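Local atomic coordinates of putative peptidase (Clostridium acetobutylicum, PDB entry 3K9T), a protein that binds one zinc ion per subunit and probably takes part in making modified polysaccharides, with no peptidase activity expected despite its aminopeptidase-like fold. Residues T108-E111 and L112-Y115; F302-P305 and G306-L309; A423-L426 and Y427-E430. All coordinates share one frame; numbering follows the deposited sequence.

Interaction 1 of 3, residues T108-E111 and L112-Y115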
ATOM      1  N   THR A 108      25.636 -58.106  11.198  1.00 38.59           N
ATOM      2  CA  THR A 108      24.372 -58.585  11.708  1.00 39.46           C
ATOM      3  C   THR A 108      23.358 -57.443  11.554  1.00 40.97           C
ATOM      4  O   THR A 108      23.753 -56.287  11.351  1.00 39.28           O
ATOM      5  CB  THR A 108      24.484 -59.038  13.173  1.00 39.62           C
ATOM      6  OG1 THR A 108      24.442 -57.900  14.038  1.00 35.37           O
ATOM      7  CG2 THR A 108      25.783 -59.853  13.403  1.00 35.92           C
ATOM      8  N   LEU A 109      22.064 -57.764  11.644  1.00 42.38           N
ATOM      9  CA  LEU A 109      21.011 -56.752  11.480  1.00 42.66           C
ATOM     10  C   LEU A 109      21.236 -55.559  12.404  1.00 43.26           C
ATOM     11  O   LEU A 109      21.126 -54.393  11.964  1.00 42.76           O
ATOM     12  CB  LEU A 109      19.597 -57.329  11.694  1.00 42.63           C
ATOM     13  CG  LEU A 109      18.407 -56.398  11.340  1.00 40.37           C
ATOM     14  CD1 LEU A 109      18.426 -55.964   9.890  1.00 41.86           C
ATOM     15  CD2 LEU A 109      17.058 -57.026  11.634  1.00 37.64           C
ATOM     16  N   ASP A 110      21.574 -55.847  13.666  1.00 42.15           N
ATOM     17  CA  ASP A 110      21.791 -54.796  14.661  1.00 42.40           C
ATOM     18  C   ASP A 110      22.969 -53.870  14.346  1.00 41.65           C
ATOM     19  O   ASP A 110      22.949 -52.695  14.736  1.00 39.63           O
ATOM     20  CB  ASP A 110      21.975 -55.406  16.034  1.00 43.03           C
ATOM     21  CG  ASP A 110      20.749 -56.148  16.493  1.00 50.67           C
ATOM     22  OD1 ASP A 110      19.632 -55.601  16.340  1.00 57.27           O
ATOM     23  OD2 ASP A 110      20.906 -57.281  16.998  1.00 59.05           O
ATOM     24  N   GLU A 111      23.985 -54.388  13.650  1.00 41.52           N
ATOM     25  CA  GLU A 111      25.148 -53.561  13.285  1.00 41.24           C
ATOM     26  C   GLU A 111      24.815 -52.769  12.014  1.00 39.06           C
ATOM     27  O   GLU A 111      25.304 -51.663  11.848  1.00 38.01           O
ATOM     28  CB  GLU A 111      26.456 -54.380  13.102  1.00 41.78           C
ATOM     29  CG  GLU A 111      26.422 -55.804  13.613  1.00 43.41           C
ATOM     30  CD  GLU A 111      27.791 -56.494  13.662  1.00 48.19           C
ATOM     31  OE1 GLU A 111      28.567 -56.242  14.616  1.00 51.66           O
ATOM     32  OE2 GLU A 111      28.065 -57.340  12.778  1.00 47.20           O
ATOM     33  N   LEU A 112      23.989 -53.345  11.136  1.00 37.44           N
ATOM     34  CA  LEU A 112      23.555 -52.677   9.902  1.00 38.24           C
ATOM     35  C   LEU A 112      22.554 -51.537  10.165  1.00 38.13           C
ATOM     36  O   LEU A 112      22.670 -50.446   9.574  1.00 35.29           O
ATOM     37  CB  LEU A 112      22.925 -53.688   8.928  1.00 38.14           C
ATOM     38  CG  LEU A 112      22.641 -53.305   7.463  1.00 37.52           C
ATOM     39  CD1 LEU A 112      23.876 -52.778   6.730  1.00 36.29           C
ATOM     40  CD2 LEU A 112      22.068 -54.509   6.722  1.00 28.40           C
ATOM     41  N   LYS A 113      21.604 -51.794  11.075  1.00 38.69           N
ATOM     42  CA  LYS A 113      20.475 -50.878  11.364  1.00 36.99           C
ATOM     43  C   LYS A 113      20.831 -49.383  11.424  1.00 35.42           C
ATOM     44  O   LYS A 113      20.117 -48.559  10.852  1.00 33.17           O
ATOM     45  CB  LYS A 113      19.723 -51.294  12.634  1.00 37.09           C
ATOM     46  CG  LYS A 113      18.700 -52.432  12.455  1.00 42.15           C
ATOM     47  CD  LYS A 113      17.853 -52.610  13.735  1.00 44.25           C
ATOM     48  CE  LYS A 113      16.965 -53.865  13.696  1.00 47.57           C
ATOM     49  NZ  LYS A 113      16.010 -53.945  14.849  1.00 37.20           N
ATOM     50  N   PRO A 114      21.944 -49.022  12.080  1.00 34.36           N
ATOM     51  CA  PRO A 114      22.237 -47.592  12.147  1.00 34.37           C
ATOM     52  C   PRO A 114      22.512 -46.939  10.786  1.00 32.35           C
ATOM     53  O   PRO A 114      22.290 -45.746  10.660  1.00 32.03           O
ATOM     54  CB  PRO A 114      23.469 -47.519  13.066  1.00 33.48           C
ATOM     55  CG  PRO A 114      23.540 -48.827  13.708  1.00 33.61           C
ATOM     56  CD  PRO A 114      22.994 -49.801  12.738  1.00 33.87           C
ATOM     57  N   TYR A 115      22.954 -47.721   9.793  1.00 30.48           N
ATOM     58  CA  TYR A 115      23.191 -47.211   8.425  1.00 31.28           C
ATOM     59  C   TYR A 115      21.974 -47.345   7.478  1.00 30.48           C
ATOM     60  O   TYR A 115      22.073 -47.016   6.304  1.00 33.05           O
ATOM     61  CB  TYR A 115      24.378 -47.928   7.790  1.00 30.42           C
ATOM     62  CG  TYR A 115      25.628 -47.829   8.608  1.00 32.45           C
ATOM     63  CD1 TYR A 115      25.880 -48.731   9.642  1.00 31.08           C
ATOM     64  CD2 TYR A 115      26.568 -46.823   8.352  1.00 32.82           C
ATOM     65  CE1 TYR A 115      27.036 -48.626  10.392  1.00 32.60           C
ATOM     66  CE2 TYR A 115      27.726 -46.717   9.074  1.00 26.52           C
ATOM     67  CZ  TYR A 115      27.956 -47.612  10.101  1.00 38.03           C
ATOM     68  OH  TYR A 115      29.108 -47.494  10.836  1.00 44.55           O
TER

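Interaction 2 of 3, residues F302-P305 and G306-L309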
ATOM      1  N   PHE A 302      22.700 -16.739  -6.984  1.00 27.42           N
ATOM      2  CA  PHE A 302      22.575 -15.582  -7.888  1.00 26.97           C
ATOM      3  C   PHE A 302      22.157 -14.320  -7.173  1.00 25.18           C
ATOM      4  O   PHE A 302      22.432 -13.234  -7.648  1.00 26.95           O
ATOM      5  CB  PHE A 302      21.641 -15.886  -9.073  1.00 26.79           C
ATOM      6  CG  PHE A 302      22.118 -17.014  -9.920  1.00 27.86           C
ATOM      7  CD1 PHE A 302      23.322 -16.925 -10.585  1.00 21.62           C
ATOM      8  CD2 PHE A 302      21.388 -18.194 -10.023  1.00 28.58           C
ATOM      9  CE1 PHE A 302      23.792 -18.003 -11.360  1.00 29.36           C
ATOM     10  CE2 PHE A 302      21.863 -19.275 -10.814  1.00 26.60           C
ATOM     11  CZ  PHE A 302      23.049 -19.172 -11.474  1.00 23.62           C
ATOM     12  N   SER A 303      21.504 -14.476  -6.029  1.00 26.15           N
ATOM     13  CA  SER A 303      21.001 -13.357  -5.248  1.00 23.78           C
ATOM     14  C   SER A 303      21.868 -12.992  -4.052  1.00 24.49           C
ATOM     15  O   SER A 303      21.453 -12.150  -3.274  1.00 25.50           O
ATOM     16  CB  SER A 303      19.603 -13.693  -4.761  1.00 25.41           C
ATOM     17  OG  SER A 303      18.762 -13.924  -5.881  1.00 27.47           O
ATOM     18  N   SER A 304      23.034 -13.643  -3.886  1.00 24.77           N
ATOM     19  CA  SER A 304      24.050 -13.240  -2.898  1.00 24.90           C
ATOM     20  C   SER A 304      24.315 -11.778  -3.130  1.00 22.52           C
ATOM     21  O   SER A 304      24.155 -11.291  -4.255  1.00 22.28           O
ATOM     22  CB  SER A 304      25.423 -13.866  -3.142  1.00 27.86           C
ATOM     23  OG  SER A 304      25.384 -15.022  -3.900  1.00 40.25           O
ATOM     24  N   PRO A 305      24.798 -11.084  -2.101  1.00 21.69           N
ATOM     25  CA  PRO A 305      24.944  -9.629  -2.240  1.00 23.70           C
ATOM     26  C   PRO A 305      26.065  -9.224  -3.178  1.00 23.50           C
ATOM     27  O   PRO A 305      26.051  -8.130  -3.715  1.00 23.97           O
ATOM     28  CB  PRO A 305      25.203  -9.137  -0.814  1.00 22.07           C
ATOM     29  CG  PRO A 305      25.299 -10.337   0.043  1.00 25.56           C
ATOM     30  CD  PRO A 305      24.914 -11.551  -0.717  1.00 21.70           C
ATOM     31  N   GLY A 306      27.024 -10.117  -3.341  1.00 24.18           N
ATOM     32  CA  GLY A 306      28.162  -9.882  -4.203  1.00 25.50           C
ATOM     33  C   GLY A 306      27.902 -10.256  -5.653  1.00 24.49           C
ATOM     34  O   GLY A 306      28.723  -9.984  -6.479  1.00 22.46           O
ATOM     35  N   ILE A 307      26.759 -10.870  -5.950  1.00 24.07           N
ATOM     36  CA  ILE A 307      26.398 -11.292  -7.319  1.00 26.23           C
ATOM     37  C   ILE A 307      25.222 -10.431  -7.733  1.00 27.56           C
ATOM     38  O   ILE A 307      25.322  -9.680  -8.689  1.00 30.33           O
ATOM     39  CB  ILE A 307      26.051 -12.822  -7.379  1.00 25.46           C
ATOM     40  CG1 ILE A 307      27.251 -13.655  -6.886  1.00 25.38           C
ATOM     41  CG2 ILE A 307      25.596 -13.221  -8.767  1.00 21.51           C
ATOM     42  CD1 ILE A 307      28.540 -13.492  -7.653  1.00 18.77           C
ATOM     43  N   ASN A 308      24.101 -10.582  -7.013  1.00 27.02           N
ATOM     44  CA  ASN A 308      23.037  -9.596  -6.979  1.00 23.67           C
ATOM     45  C   ASN A 308      22.312  -9.398  -8.297  1.00 24.14           C
ATOM     46  O   ASN A 308      21.928  -8.270  -8.664  1.00 19.36           O
ATOM     47  CB  ASN A 308      23.583  -8.268  -6.444  1.00 21.69           C
ATOM     48  CG  ASN A 308      22.501  -7.386  -5.849  1.00 25.00           C
ATOM     49  OD1 ASN A 308      21.675  -7.825  -5.044  1.00 38.73           O
ATOM     50  ND2 ASN A 308      22.500  -6.134  -6.240  1.00 19.57           N
ATOM     51  N   LEU A 309      22.057 -10.533  -8.949  1.00 23.89           N
ATOM     52  CA  LEU A 309      21.306 -10.568 -10.203  1.00 24.93           C
ATOM     53  C   LEU A 309      19.813 -10.754  -9.911  1.00 25.43           C
ATOM     54  O   LEU A 309      19.466 -11.111  -8.794  1.00 25.07           O
ATOM     55  CB  LEU A 309      21.778 -11.722 -11.078  1.00 23.33           C
ATOM     56  CG  LEU A 309      23.260 -11.817 -11.390  1.00 24.19           C
ATOM     57  CD1 LEU A 309      23.543 -13.230 -11.972  1.00 15.95           C
ATOM     58  CD2 LEU A 309      23.648 -10.673 -12.338  1.00 16.71           C
TER
HETATM   59  O   HOH W   1      17.114 -12.314  -7.228  1.00 16.43           O

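Interaction 3 of 3, residues A423-L426 and Y427-E430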
ATOM      1  N   ALA A 423      -0.115  -1.892 -29.992  1.00 26.99           N
ATOM      2  CA  ALA A 423       1.112  -1.163 -30.298  1.00 25.01           C
ATOM      3  C   ALA A 423       1.638  -1.497 -31.694  1.00 29.34           C
ATOM      4  O   ALA A 423       2.183  -0.629 -32.378  1.00 25.58           O
ATOM      5  CB  ALA A 423       2.188  -1.466 -29.245  1.00  8.38           C
ATOM      6  N   ASP A 424       1.496  -2.752 -32.112  1.00 28.85           N
ATOM      7  CA  ASP A 424       1.927  -3.144 -33.459  1.00 19.84           C
ATOM      8  C   ASP A 424       1.181  -2.321 -34.484  1.00 38.14           C
ATOM      9  O   ASP A 424       1.775  -1.677 -35.336  1.00 22.68           O
ATOM     10  CB  ASP A 424       1.671  -4.637 -33.747  1.00 28.33           C
ATOM     11  CG  ASP A 424       2.668  -5.554 -33.054  1.00 34.49           C
ATOM     12  OD1 ASP A 424       3.686  -5.036 -32.578  1.00 21.12           O
ATOM     13  OD2 ASP A 424       2.442  -6.785 -32.975  1.00 21.04           O
ATOM     14  N   ALA A 425      -0.137  -2.347 -34.379  1.00 19.17           N
ATOM     15  CA  ALA A 425      -1.008  -1.673 -35.327  1.00 22.42           C
ATOM     16  C   ALA A 425      -0.701  -0.164 -35.410  1.00 23.20           C
ATOM     17  O   ALA A 425      -0.667   0.436 -36.489  1.00 27.38           O
ATOM     18  CB  ALA A 425      -2.440  -1.917 -34.919  1.00  8.26           C
ATOM     19  N   LEU A 426      -0.456   0.449 -34.262  1.00 19.06           N
ATOM     20  CA  LEU A 426      -0.174   1.867 -34.252  1.00 40.87           C
ATOM     21  C   LEU A 426       1.176   2.147 -34.889  1.00 20.63           C
ATOM     22  O   LEU A 426       1.327   3.160 -35.571  1.00 19.45           O
ATOM     23  CB  LEU A 426      -0.238   2.414 -32.840  1.00 25.60           C
ATOM     24  CG  LEU A 426      -1.611   2.443 -32.177  1.00 34.31           C
ATOM     25  CD1 LEU A 426      -1.428   2.770 -30.718  1.00 12.13           C
ATOM     26  CD2 LEU A 426      -2.525   3.458 -32.869  1.00 21.18           C
ATOM     27  N   TYR A 427       2.144   1.243 -34.675  1.00 29.42           N
ATOM     28  CA  TYR A 427       3.499   1.391 -35.225  1.00 14.77           C
ATOM     29  C   TYR A 427       3.460   1.352 -36.771  1.00 20.20           C
ATOM     30  O   TYR A 427       4.134   2.114 -37.450  1.00 25.76           O
ATOM     31  CB  TYR A 427       4.423   0.299 -34.684  1.00 27.25           C
ATOM     32  CG  TYR A 427       5.878   0.491 -35.071  1.00 29.07           C
ATOM     33  CD1 TYR A 427       6.678   1.406 -34.401  1.00 31.17           C
ATOM     34  CD2 TYR A 427       6.441  -0.228 -36.105  1.00 49.51           C
ATOM     35  CE1 TYR A 427       7.990   1.585 -34.742  1.00 41.48           C
ATOM     36  CE2 TYR A 427       7.753  -0.044 -36.462  1.00 47.02           C
ATOM     37  CZ  TYR A 427       8.520   0.854 -35.772  1.00 57.13           C
ATOM     38  OH  TYR A 427       9.822   1.020 -36.120  1.00 32.40           O
ATOM     39  N   ARG A 428       2.620   0.469 -37.290  1.00 11.42           N
ATOM     40  CA  ARG A 428       2.392   0.309 -38.723  1.00 24.81           C
ATOM     41  C   ARG A 428       1.893   1.558 -39.374  1.00 33.21           C
ATOM     42  O   ARG A 428       2.361   1.877 -40.455  1.00 43.00           O
ATOM     43  CB  ARG A 428       1.390  -0.801 -39.027  1.00 37.97           C
ATOM     44  CG  ARG A 428       2.025  -2.134 -39.132  1.00 34.94           C
ATOM     45  CD  ARG A 428       0.999  -3.198 -39.374  1.00 60.57           C
ATOM     46  NE  ARG A 428       1.394  -4.354 -38.595  1.00 67.10           N
ATOM     47  CZ  ARG A 428       0.679  -4.918 -37.629  1.00 91.02           C
ATOM     48  NH1 ARG A 428      -0.551  -4.495 -37.330  1.00 33.66           N
ATOM     49  NH2 ARG A 428       1.190  -5.959 -36.986  1.00 81.49           N
ATOM     50  N   VAL A 429       0.937   2.250 -38.752  1.00 34.39           N
ATOM     51  CA  VAL A 429       0.442   3.502 -39.341  1.00 29.84           C
ATOM     52  C   VAL A 429       1.313   4.694 -38.939  1.00  8.02           C
ATOM     53  O   VAL A 429       0.926   5.851 -39.121  1.00 15.43           O
ATOM     54  CB  VAL A 429      -1.009   3.751 -38.995  1.00 33.51           C
ATOM     55  CG1 VAL A 429      -1.858   2.633 -39.588  1.00 15.23           C
ATOM     56  CG2 VAL A 429      -1.175   3.887 -37.478  1.00 16.65           C
ATOM     57  N   GLU A 430       2.478   4.403 -38.352  1.00 19.20           N
ATOM     58  CA  GLU A 430       3.476   5.417 -38.030  1.00 19.21           C
ATOM     59  C   GLU A 430       3.071   6.420 -36.939  1.00 43.47           C
ATOM     60  O   GLU A 430       3.584   7.543 -36.884  1.00 14.05           O
ATOM     61  CB  GLU A 430       3.928   6.146 -39.298  1.00  9.47           C
ATOM     62  CG  GLU A 430       4.352   5.211 -40.430  1.00 50.43           C
ATOM     63  CD  GLU A 430       4.967   5.938 -41.612  1.00 54.64           C
ATOM     64  OE1 GLU A 430       4.421   6.978 -42.044  1.00 56.13           O
ATOM     65  OE2 GLU A 430       5.993   5.450 -42.128  1.00 57.95           O
TER

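Interaction 1 of 3, residues T108-E111 and L112-Y115
Lys113 lays its extended aliphatic chain obliquely across Leu109, one turn back along the helix, its CE 3.7 Å from Leu109 CG. With CG of Leu109 swung opposite its own backbone N (chi1 -171°), the isobutyl group meets the Lys113 chain with CG and CD2 and also packs on Leu149, Asp151 and Tyr154. Asp110 runs beside Lys113 and points the same way; Asp110 OD1 stays 4.3 Å from Lys113 NZ, too far for direct pairing, though the opposite charges probably attract. The short helix 109-112 follows strand 103-108, outermost within this subunit's antiparallel sheet in the insert region, and Thr108 is its N-cap residue. Glu111, the third helical residue, supplies the glutamate half of a capping box: its OE2 accepts the Thr108 N-H at 3.0 Å through the anti lone pair, nearly straight (164°). Thr108 O is gripped twice, by Glu111 N and by Leu112 N, while Lys113 N closes the next turn on Leu109 O at 2.8 Å. Pro114 brings CD to 3.1 Å from Glu111 O, which also lies at the edge of the Tyr115 ring, itself stacked on Trp137. Leu112 packs on Trp137 and on Val156 of strand 153-163.

Interaction 2 of 3, residues F302-P305 and G306-L309
Phe302 and Leu309 meet at the open end of a tight turn, their side chains running aslant to each other and touching through Phe302 CD1 and Leu309 CD1, 4.0 Å apart. Ile307 approaches the same residue: its CG2 methyl, set opposite its own backbone N, comes within 3.4 Å of Phe302 O, and its other branch passes Ser304, with CG1 3.8 Å from Ser304 OG. Phe302 also packs on Leu183 and Thr185 of strand 181-187 and, like Ile307, on Leu235 of helix 229-237. The chain has just left helix 299-302 and doubles back toward strand 311-315, an inner strand of the mixed sheet in the aminopeptidase-like region, between 245-250 and 260-263. Residues 304-307 form a type I beta turn with Pro305 and Gly306 at its corners. Asn308 follows at positive phi (66°), and its CB sits 3.7 Å from Pro305 O. The backbone fastens the two arms. Leu309 N donates to Phe302 O at 3.0 Å, tilted only 19° from the carbonyl plane, whereas Ile307 N approaches Ser304 O from well above its plane at 3.1 Å; Asn308 N adds a weak, bent bond to the same oxygen. A water donates to both Ser303 OG (2.7 Å) and Leu309 O. At the corner, Gly306 makes backbone hydrogen bonds to a second subunit of the trimer; Pro305 packs on Asn397 and Ile307 on Cys366 of that subunit. The chemistry thus joins several roles in one short loop: Ser303 OG has Glu299 O and the water, Ser304 OG has Gln301 O, so both buried hydroxyls have partners, while main-chain bonds and apolar side chains alike contribute to the subunit interface.

Interaction 3 of 3, residues A423-L426 and Y427-E430
Arg428 folds its guanidinium back over the preceding turn of helix 416-428, NH2 reaching 3.5 Å from Asp424 CB and NH1 the same distance from Ala425 CA. A bend at chi3 (-141°) turns the group this way and sets one of its faces over the Asp424 carbonyl carbon, off centre. No N-H is aimed at the carboxylate: Asp424 OD2 stands 4.3 Å from Arg428 NH2 and well out of the guanidinium plane, so the two charges probably attract without bonding. Asp424 OD2 makes a salt bridge with Lys420 NZ, one turn earlier. Main-chain acceptors are used in sequence. Ala423 O takes the N-H of Tyr427 and Asp424 O that of Arg428, both at 3.0 Å, the second bond the straighter (158°); Ala425 O takes a weak bond from Val429 N at 3.3 Å. Val429 is the first residue to leave helical geometry, and its CG2 methyl comes to 3.2 Å from Leu426 O. A Schellman motif then ends the helix: Glu430, at positive phi (67°), is the C-prime residue, its N-H bonds Tyr427 O, and Leu431 N bonds Leu426 O. Within the permutated winged helix-turn-helix domain, Leu426 faces inward onto Met392, Val395 and Leu396 of helix 389-398, and the capped end leads through Leu431 into strand 432-434.

Overall arrangement
The three contacts follow one another along the chain, each in a different part of an elongated subunit. Interaction 1 lies in the insert, beside its antiparallel sheet; interaction 2 is a loop of the aminopeptidase-like region, next to the mixed sheet; interaction 3 belongs to the C-terminal winged helix-turn-helix domain. Centres of interactions 1 and 2 are about 45 Å apart, those of 2 and 3 about 39 Å, and those of 1 and 3 about 74 Å, with the chain's centre between these last two. None touches another, and all lie away from the zinc site. Among them, only residues 302-309 contact another subunit of the homotrimer.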